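Local coordinates for lipase (Penicillium expansum, PDB 3G7N), which hydrolyses acylglycerol lipids such as triacylglycerols, tributyrin among them, as a secreted alkaline lipase that releases free fatty acid, at residues A1-P9 with G212-E221; V35-T45 with P102-E113. All coordinates share one frame; numbering follows the deposited sequence. Where two conformers were deposited one is given.

Contact 1: A1-P9 with G212-E221; sequences ATADAAAFP and GTEASTVKCE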
loop_
_atom_site.group_PDB
_atom_site.type_symbol
_atom_site.label_atom_id
_atom_site.label_comp_id
_atom_site.label_asym_id
_atom_site.label_seq_id
_atom_site.Cartn_x
_atom_site.Cartn_y
_atom_site.Cartn_z
ATOM N N ALA A 1 -1.769 7.197 -20.513
ATOM C CA ALA A 1 -0.861 7.738 -19.462
ATOM C C ALA A 1 -0.210 9.024 -19.944
ATOM O O ALA A 1 -0.072 9.245 -21.148
ATOM C CB ALA A 1 0.206 6.709 -19.120
ATOM N N THR A 2 0.256 9.837 -19.007
ATOM C CA THR A 2 0.916 11.099 -19.325
ATOM C C THR A 2 2.109 11.329 -18.406
ATOM O O THR A 2 2.129 10.879 -17.254
ATOM C CB THR A 2 -0.058 12.285 -19.187
ATOM O OG1 THR A 2 -0.575 12.314 -17.853
ATOM C CG2 THR A 2 -1.203 12.143 -20.146
ATOM N N ALA A 3 3.145 11.971 -18.917
ATOM C CA ALA A 3 4.317 12.257 -18.116
ATOM C C ALA A 3 3.954 12.965 -16.814
ATOM O O ALA A 3 3.190 13.937 -16.802
ATOM C CB ALA A 3 5.328 13.082 -18.922
ATOM N N ASP A 4 4.531 12.488 -15.715
ATOM C CA ASP A 4 4.293 13.105 -14.417
ATOM C C ASP A 4 5.523 12.937 -13.537
ATOM O O ASP A 4 5.478 12.260 -12.491
ATOM C CB ASP A 4 3.037 12.539 -13.747
ATOM C CG ASP A 4 2.543 13.411 -12.597
ATOM O OD1 ASP A 4 3.210 14.419 -12.260
ATOM O OD2 ASP A 4 1.526 13.047 -11.971
ATOM N N ALA A 5 6.638 13.526 -13.969
ATOM C CA ALA A 5 7.893 13.456 -13.231
ATOM C C ALA A 5 7.730 13.941 -11.791
ATOM O O ALA A 5 8.426 13.480 -10.884
ATOM C CB ALA A 5 8.994 14.262 -13.948
ATOM N N ALA A 6 6.840 14.903 -11.588
ATOM C CA ALA A 6 6.654 15.501 -10.271
ATOM C C ALA A 6 6.180 14.495 -9.221
ATOM O O ALA A 6 6.355 14.725 -8.028
ATOM C CB ALA A 6 5.686 16.677 -10.352
ATOM N N ALA A 7 5.561 13.402 -9.674
ATOM C CA ALA A 7 5.079 12.334 -8.785
ATOM C C ALA A 7 6.208 11.476 -8.233
ATOM O O ALA A 7 6.001 10.721 -7.272
ATOM C CB ALA A 7 4.073 11.465 -9.520
ATOM N N PHE A 8 7.357 11.488 -8.894
ATOM C CA PHE A 8 8.405 10.513 -8.610
ATOM C C PHE A 8 8.981 10.646 -7.192
ATOM O O PHE A 8 9.152 9.639 -6.500
ATOM C CB PHE A 8 9.519 10.544 -9.668
ATOM C CG PHE A 8 10.653 9.601 -9.383
ATOM C CD1 PHE A 8 10.630 8.309 -9.883
ATOM C CD2 PHE A 8 11.744 9.996 -8.639
ATOM C CE1 PHE A 8 11.654 7.423 -9.617
ATOM C CE2 PHE A 8 12.773 9.101 -8.362
ATOM C CZ PHE A 8 12.740 7.825 -8.897
ATOM N N PRO A 9 9.273 11.879 -6.736
ATOM C CA PRO A 9 9.924 11.947 -5.430
ATOM C C PRO A 9 9.112 11.315 -4.290
ATOM O O PRO A 9 9.687 10.599 -3.472
ATOM C CB PRO A 9 10.121 13.451 -5.209
ATOM C CG PRO A 9 10.276 13.988 -6.612
ATOM C CD PRO A 9 9.312 13.174 -7.445
ATOM N N GLY A 212 11.921 3.265 -13.141
ATOM C CA GLY A 212 12.906 3.439 -12.077
ATOM C C GLY A 212 13.499 4.834 -12.013
ATOM O O GLY A 212 14.355 5.110 -11.185
ATOM N N THR A 213 13.032 5.722 -12.878
ATOM C CA THR A 213 13.585 7.072 -12.959
ATOM C C THR A 213 12.471 8.111 -12.935
ATOM O O THR A 213 11.334 7.836 -13.325
ATOM C CB THR A 213 14.404 7.290 -14.251
ATOM O OG1 THR A 213 13.537 7.185 -15.382
ATOM C CG2 THR A 213 15.526 6.282 -14.377
ATOM N N GLU A 214 12.822 9.346 -12.576
ATOM C CA GLU A 214 11.863 10.429 -12.585
ATOM C C GLU A 214 11.322 10.666 -13.995
ATOM O O GLU A 214 10.120 10.815 -14.201
ATOM C CB GLU A 214 12.516 11.707 -12.052
ATOM C CG GLU A 214 11.559 12.875 -11.952
ATOM C CD GLU A 214 12.096 14.017 -11.100
ATOM O OE1 GLU A 214 12.314 13.810 -9.886
ATOM O OE2 GLU A 214 12.155 15.153 -11.610
ATOM N N ALA A 215 12.226 10.655 -14.970
ATOM C CA ALA A 215 11.864 10.984 -16.347
ATOM C C ALA A 215 10.850 9.993 -16.923
ATOM O O ALA A 215 9.950 10.378 -17.684
ATOM C CB ALA A 215 13.118 11.038 -17.227
ATOM N N SER A 216 10.926 8.745 -16.468
ATOM C CA SER A 216 10.075 7.682 -16.999
ATOM C C SER A 216 8.728 7.593 -16.296
ATOM O O SER A 216 7.939 6.728 -16.612
ATOM C CB SER A 216 10.778 6.326 -16.910
ATOM O OG SER A 216 10.909 5.896 -15.563
ATOM N N THR A 217 8.520 8.418 -15.273
ATOM C CA THR A 217 7.327 8.315 -14.433
ATOM C C THR A 217 6.088 8.890 -15.095
ATOM O O THR A 217 6.114 10.026 -15.601
ATOM C CB THR A 217 7.543 9.000 -13.075
ATOM O OG1 THR A 217 8.589 8.322 -12.379
ATOM C CG2 THR A 217 6.263 8.949 -12.240
ATOM N N VAL A 218 5.023 8.101 -15.153
ATOM C CA VAL A 218 3.784 8.533 -15.732
ATOM C C VAL A 218 2.620 8.399 -14.758
ATOM O O VAL A 218 2.649 7.553 -13.848
ATOM C CB VAL A 218 3.464 7.781 -17.048
ATOM C CG1 VAL A 218 4.562 8.037 -18.080
ATOM C CG2 VAL A 218 3.321 6.276 -16.799
ATOM N N LYS A 219 1.598 9.224 -14.959
ATOM C CA LYS A 219 0.306 9.054 -14.327
ATOM C C LYS A 219 -0.631 8.373 -15.291
ATOM O O LYS A 219 -0.800 8.807 -16.429
ATOM C CB LYS A 219 -0.264 10.419 -13.942
ATOM C CG LYS A 219 -1.614 10.366 -13.259
ATOM C CD LYS A 219 -2.134 11.780 -12.967
ATOM C CE LYS A 219 -3.273 11.758 -11.961
ATOM N NZ LYS A 219 -3.653 13.134 -11.516
ATOM N N CYS A 220 -1.200 7.263 -14.854
ATOM C CA CYS A 220 -1.976 6.398 -15.727
ATOM C C CYS A 220 -3.431 6.828 -15.759
ATOM O O CYS A 220 -3.927 7.447 -14.822
ATOM C CB CYS A 220 -1.864 4.956 -15.225
ATOM S SG CYS A 220 -0.162 4.406 -14.972
ATOM N N GLU A 221 -4.114 6.504 -16.850
ATOM C CA GLU A 221 -5.520 6.830 -17.004
ATOM C C GLU A 221 -6.392 5.648 -16.621
ATOM O O GLU A 221 -6.282 4.569 -17.207
ATOM C CB GLU A 221 -5.809 7.229 -18.459
ATOM C CG GLU A 221 -4.869 8.283 -19.019
ATOM C CD GLU A 221 -4.933 8.372 -20.539
ATOM O OE1 GLU A 221 -6.008 8.059 -21.104
ATOM O OE2 GLU A 221 -3.927 8.787 -21.163
HETATM O O HOH W 1 -2.899 10.471 -17.051
#
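The F8 ring, at the start of segment 8-9, packs on the 212-217 turn, against the backbone running from G212 to E214: its CE1 lies 3.5 Å from C of T213, and N of E214 sits over the middle of one face. E214 CB adds an off-centre CH-pi contact to the same ring. With CG anti to the backbone N (chi1 -177°), the glutamate chain turns toward A5, where its CG comes 3.5 Å from A5 CB. A type I turn from E214 then delivers T217, whose OG1 donates to T213 O and stands at the ring edge, 3.2 Å from F8 CD1. T217 O accepts from D4 N at 2.9 Å in a nearly straight bond (168°). V218 rests CG2 on A1 CB at 3.9 Å, and K219 forms the antiparallel hydrogen-bonded pair with T2. A water donates to K219 O and also bonds to T2 OG1, bridging the two. Past C220, which is tied by disulfide to C228, E221 OE2 makes a salt bridge to A1 N at 2.8 Å, the nitrogen standing above the carboxylate plane. D225 also binds A1 N. Strand 2-3 is thus added at the edge of the main sheet, beside 218-219. With two carboxylates around it, the terminal amine is probably held as ammonium, which would tie the start of the chain to the 218-221 region by charge.

Contact 2: V35-T45 with P102-E113; sequences VKRIYDLVTDT and PWSAVHDTIITE. Unlike the reference sequence in segment 35-45: V35 (reference Ala).
The D40 carboxylate lies flat against the A105 methyl, with A105 CB 3.7 Å from D40 CG over one face; from the other side of the plane T43 N donates to D40 OD2, an Asx motif. The W103 indole carries V106 CG2 and H107 CA on one face, both toward the rim, which leaves V106 CG1 to meet the strand. I111 CG1 lies over one face of the H107 ring. I38 CG2 presses on V106 CG1 at 3.4 Å, tighter than normal carbon contact. The I38 chain bends back (chi2 -62°) and sends CD1 the other way along the helix, 3.6 Å from I110 CG1 and 3.8 Å from T109 CG2. T45 reaches V106 tip to tip, its CG2 3.8 Å from V106 CG1, while T45 OG1 donates to T43 OG1 and lies 3.1 Å from P102 CB. An alanine here removes OG1 and CG2, which would probably open a gap beside V106 and leave T43 OG1 without its donor. Toward the far end K36 CB packs on E113 CG at 3.7 Å. The axes of 35-40 and 102-113 approach to 8.6 Å at 151°, so the two run roughly antiparallel, with helix 97-120 layered on the central sheet of the alpha/beta hydrolase fold at strand 32-40. No hydrogen bond joins the two segments: the polar groups of D40, T43 and T45 bond among themselves in the hairpin turn, and the joint to the helix rests mainly on van der Waals packing, largely apolar.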
loop_
_atom_site.group_PDB
_atom_site.type_symbol
_atom_site.label_atom_id
_atom_site.label_comp_id
_atom_site.label_asym_id
_atom_site.label_seq_id
_atom_site.Cartn_x
_atom_site.Cartn_y
_atom_site.Cartn_z
ATOM N N VAL A 35 7.336 4.131 16.288
ATOM C CA VAL A 35 6.879 4.100 17.677
ATOM C C VAL A 35 6.279 2.759 18.060
ATOM O O VAL A 35 6.232 2.412 19.249
ATOM C CB VAL A 35 5.861 5.184 17.940
ATOM C CG1 VAL A 35 6.456 6.546 17.703
ATOM C CG2 VAL A 35 4.724 5.006 17.058
ATOM N N LYS A 36 5.842 1.978 17.083
ATOM C CA LYS A 36 5.193 0.698 17.382
ATOM C C LYS A 36 5.489 -0.291 16.271
ATOM O O LYS A 36 5.369 0.042 15.086
ATOM C CB LYS A 36 3.676 0.922 17.498
ATOM C CG LYS A 36 2.835 -0.298 17.776
ATOM C CD LYS A 36 2.942 -0.662 19.219
ATOM C CE LYS A 36 1.749 -1.488 19.692
ATOM N NZ LYS A 36 1.965 -1.791 21.132
ATOM N N ARG A 37 5.933 -1.487 16.640
ATOM C CA ARG A 37 6.221 -2.521 15.646
ATOM C C ARG A 37 5.125 -3.561 15.650
ATOM O O ARG A 37 4.807 -4.120 16.697
ATOM C CB ARG A 37 7.604 -3.116 15.913
ATOM C CG ARG A 37 8.687 -2.010 15.914
ATOM C CD ARG A 37 10.072 -2.489 16.324
ATOM N NE ARG A 37 10.774 -3.115 15.213
ATOM C CZ ARG A 37 11.478 -2.440 14.305
ATOM N NH1 ARG A 37 11.642 -1.132 14.429
ATOM N NH2 ARG A 37 12.127 -3.099 13.362
ATOM N N ILE A 38 4.454 -3.662 14.502
ATOM C CA ILE A 38 3.271 -4.489 14.267
ATOM C C ILE A 38 3.694 -5.897 13.821
ATOM O O ILE A 38 4.534 -6.049 12.936
ATOM C CB ILE A 38 2.415 -3.870 13.130
ATOM C CG1 ILE A 38 2.040 -2.413 13.444
ATOM C CG2 ILE A 38 1.180 -4.729 12.864
ATOM C CD1 ILE A 38 1.179 -2.236 14.698
ATOM N N TYR A 39 3.198 -6.921 14.512
ATOM C CA TYR A 39 3.597 -8.292 14.182
ATOM C C TYR A 39 2.439 -9.267 14.417
ATOM O O TYR A 39 1.696 -9.113 15.391
ATOM C CB TYR A 39 4.828 -8.674 15.013
ATOM C CG TYR A 39 5.429 -10.022 14.693
ATOM C CD1 TYR A 39 5.653 -10.419 13.378
ATOM C CD2 TYR A 39 5.874 -10.856 15.712
ATOM C CE1 TYR A 39 6.160 -11.676 13.087
ATOM C CE2 TYR A 39 6.406 -12.103 15.434
ATOM C CZ TYR A 39 6.564 -12.500 14.121
ATOM O OH TYR A 39 7.143 -13.719 13.849
ATOM N N ASP A 40 2.104 -10.029 13.376
ATOM C CA ASP A 40 1.263 -11.234 13.520
ATOM C C ASP A 40 1.928 -12.483 12.920
ATOM O O ASP A 40 2.137 -12.577 11.714
ATOM C CB ASP A 40 -0.120 -11.014 12.879
ATOM C CG ASP A 40 -1.097 -12.140 13.201
ATOM O OD1 ASP A 40 -1.360 -12.367 14.398
ATOM O OD2 ASP A 40 -1.460 -12.886 12.269
ATOM N N LEU A 41 2.309 -13.405 13.803
ATOM C CA LEU A 41 3.132 -14.563 13.459
ATOM C C LEU A 41 2.431 -15.466 12.446
ATOM O O LEU A 41 3.022 -15.882 11.447
ATOM C CB LEU A 41 3.439 -15.364 14.730
ATOM C CG LEU A 41 4.168 -14.632 15.862
ATOM C CD1 LEU A 41 3.615 -15.035 17.226
ATOM C CD2 LEU A 41 5.659 -14.917 15.792
ATOM N N VAL A 42 1.166 -15.760 12.721
ATOM C CA VAL A 42 0.410 -16.773 11.981
ATOM C C VAL A 42 0.114 -16.333 10.556
ATOM O O VAL A 42 0.311 -17.108 9.607
ATOM C CB VAL A 42 -0.905 -17.130 12.709
ATOM C CG1 VAL A 42 -0.603 -17.885 13.985
ATOM C CG2 VAL A 42 -1.696 -15.876 13.028
ATOM N N THR A 43 -0.174 -15.039 10.398
ATOM C CA THR A 43 -0.367 -14.447 9.081
ATOM C C THR A 43 0.932 -13.835 8.541
ATOM O O THR A 43 0.990 -13.395 7.387
ATOM C CB THR A 43 -1.507 -13.398 9.107
ATOM O OG1 THR A 43 -1.125 -12.292 9.935
ATOM C CG2 THR A 43 -2.786 -14.004 9.676
ATOM N N ASP A 44 2.005 -13.969 9.320
ATOM C CA ASP A 44 3.291 -13.361 8.998
ATOM C C ASP A 44 3.134 -11.890 8.580
ATOM O O ASP A 44 3.823 -11.424 7.676
ATOM C CB ASP A 44 4.008 -14.164 7.905
ATOM C CG ASP A 44 5.468 -13.773 7.747
ATOM O OD1 ASP A 44 6.108 -13.412 8.761
ATOM O OD2 ASP A 44 5.953 -13.760 6.592
ATOM N N THR A 45 2.268 -11.162 9.290
ATOM C CA THR A 45 1.997 -9.739 9.003
ATOM C C THR A 45 2.937 -8.891 9.840
ATOM O O THR A 45 3.030 -9.087 11.047
ATOM C CB THR A 45 0.550 -9.341 9.389
ATOM O OG1 THR A 45 -0.388 -10.196 8.719
ATOM C CG2 THR A 45 0.267 -7.884 8.990
ATOM N N PRO A 102 -5.022 -11.160 7.268
ATOM C CA PRO A 102 -3.866 -10.503 7.901
ATOM C C PRO A 102 -4.165 -9.071 8.342
ATOM O O PRO A 102 -3.749 -8.683 9.420
ATOM C CB PRO A 102 -2.783 -10.545 6.814
ATOM C CG PRO A 102 -3.513 -10.840 5.519
ATOM C CD PRO A 102 -4.688 -11.705 5.943
ATOM N N TRP A 103 -4.885 -8.291 7.537
ATOM C CA TRP A 103 -5.190 -6.926 7.997
ATOM C C TRP A 103 -6.002 -6.943 9.296
ATOM O O TRP A 103 -5.715 -6.210 10.238
ATOM C CB TRP A 103 -5.921 -6.111 6.935
ATOM C CG TRP A 103 -6.198 -4.727 7.412
ATOM C CD1 TRP A 103 -7.377 -4.273 7.965
ATOM C CD2 TRP A 103 -5.213 -3.726 7.702
ATOM N NE1 TRP A 103 -7.184 -3.036 8.539
ATOM C CE2 TRP A 103 -5.877 -2.660 8.344
ATOM C CE3 TRP A 103 -3.839 -3.595 7.413
ATOM C CZ2 TRP A 103 -5.206 -1.524 8.787
ATOM C CZ3 TRP A 103 -3.181 -2.442 7.806
ATOM C CH2 TRP A 103 -3.878 -1.405 8.470
ATOM N N SER A 104 -7.035 -7.785 9.353
ATOM C CA SER A 104 -7.913 -7.806 10.513
ATOM C C SER A 104 -7.169 -8.224 11.769
ATOM O O SER A 104 -7.498 -7.765 12.862
ATOM C CB SER A 104 -9.105 -8.730 10.251
ATOM O OG SER A 104 -8.699 -10.082 10.232
ATOM N N ALA A 105 -6.101 -8.988 11.605
ATOM C CA ALA A 105 -5.266 -9.396 12.738
ATOM C C ALA A 105 -4.573 -8.205 13.399
ATOM O O ALA A 105 -4.328 -8.235 14.605
ATOM C CB ALA A 105 -4.248 -10.444 12.325
ATOM N N VAL A 106 -4.204 -7.197 12.603
ATOM C CA VAL A 106 -3.405 -6.068 13.095
ATOM C C VAL A 106 -4.185 -4.771 13.160
ATOM O O VAL A 106 -3.693 -3.784 13.719
ATOM C CB VAL A 106 -2.120 -5.856 12.257
ATOM C CG1 VAL A 106 -1.191 -7.074 12.363
ATOM C CG2 VAL A 106 -2.456 -5.555 10.790
ATOM N N HIS A 107 -5.409 -4.777 12.639
ATOM C CA HIS A 107 -6.207 -3.571 12.489
ATOM C C HIS A 107 -6.330 -2.793 13.793
ATOM O O HIS A 107 -6.104 -1.586 13.830
ATOM C CB HIS A 107 -7.599 -3.943 11.960
ATOM C CG HIS A 107 -8.520 -2.780 11.790
ATOM N ND1 HIS A 107 -9.527 -2.468 12.683
ATOM C CD2 HIS A 107 -8.670 -1.937 10.746
ATOM C CE1 HIS A 107 -10.212 -1.436 12.222
ATOM N NE2 HIS A 107 -9.726 -1.110 11.034
ATOM N N ASP A 108 -6.817 -3.448 14.846
ATOM C CA ASP A 108 -7.111 -2.720 16.082
ATOM C C ASP A 108 -5.837 -2.166 16.730
ATOM O O ASP A 108 -5.845 -1.043 17.234
ATOM C CB ASP A 108 -7.867 -3.593 17.092
ATOM C CG ASP A 108 -9.310 -3.836 16.700
ATOM O OD1 ASP A 108 -9.928 -2.934 16.108
ATOM O OD2 ASP A 108 -9.915 -4.744 17.313
ATOM N N THR A 109 -4.747 -2.922 16.658
ATOM C CA THR A 109 -3.464 -2.447 17.151
ATOM C C THR A 109 -3.017 -1.189 16.409
ATOM O O THR A 109 -2.583 -0.222 17.030
ATOM C CB THR A 109 -2.401 -3.539 17.030
ATOM O OG1 THR A 109 -2.834 -4.694 17.763
ATOM C CG2 THR A 109 -1.078 -3.070 17.608
ATOM N N ILE A 110 -3.139 -1.191 15.088
ATOM C CA ILE A 110 -2.727 -0.048 14.289
ATOM C C ILE A 110 -3.632 1.157 14.564
ATOM O O ILE A 110 -3.125 2.258 14.801
ATOM C CB ILE A 110 -2.724 -0.415 12.797
ATOM C CG1 ILE A 110 -1.587 -1.395 12.517
ATOM C CG2 ILE A 110 -2.579 0.827 11.951
ATOM C CD1 ILE A 110 -1.593 -2.015 11.128
ATOM N N ILE A 111 -4.954 0.974 14.537
ATOM C CA ILE A 111 -5.858 2.082 14.815
ATOM C C ILE A 111 -5.588 2.698 16.199
ATOM O O ILE A 111 -5.571 3.915 16.354
ATOM C CB ILE A 111 -7.347 1.654 14.676
ATOM C CG1 ILE A 111 -7.644 1.177 13.247
ATOM C CG2 ILE A 111 -8.267 2.800 15.052
ATOM C CD1 ILE A 111 -7.363 2.187 12.155
ATOM N N THR A 112 -5.358 1.853 17.188
ATOM C CA THR A 112 -5.072 2.334 18.542
ATOM C C THR A 112 -3.811 3.190 18.592
ATOM O O THR A 112 -3.796 4.260 19.193
ATOM C CB THR A 112 -4.957 1.157 19.528
ATOM O OG1 THR A 112 -6.228 0.498 19.611
ATOM C CG2 THR A 112 -4.585 1.647 20.928
ATOM N N GLU A 113 -2.760 2.759 17.908
ATOM C CA GLU A 113 -1.515 3.515 17.916
ATOM C C GLU A 113 -1.657 4.801 17.117
ATOM O O GLU A 113 -1.189 5.862 17.553
ATOM C CB GLU A 113 -0.355 2.671 17.381
ATOM C CG GLU A 113 0.961 3.431 17.301
ATOM C CD GLU A 113 1.526 3.848 18.658
ATOM O OE1 GLU A 113 1.030 3.382 19.708
ATOM O OE2 GLU A 113 2.578 4.521 18.670
#

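Overall arrangement
Contacts 1 and 2 lie toward opposite edges of one mixed sheet: contact 1 adds strand 2-3 as an outermost strand, and contact 2 packs helix 97-120 on strand 32-40, next to last at the far end. Their centres are 32 Å apart and their nearest atoms about 21 Å, on either side of the chain's centre. The 35-45 and 102-113 segments both fall in the sequence between the two halves of contact 1. Neither contact holds a member of the probable catalytic triad S132, D188 and H241: G212 of contact 1 is about 11 Å from the D188 side chain, and the P102 and S132 side chains are about 12 Å apart.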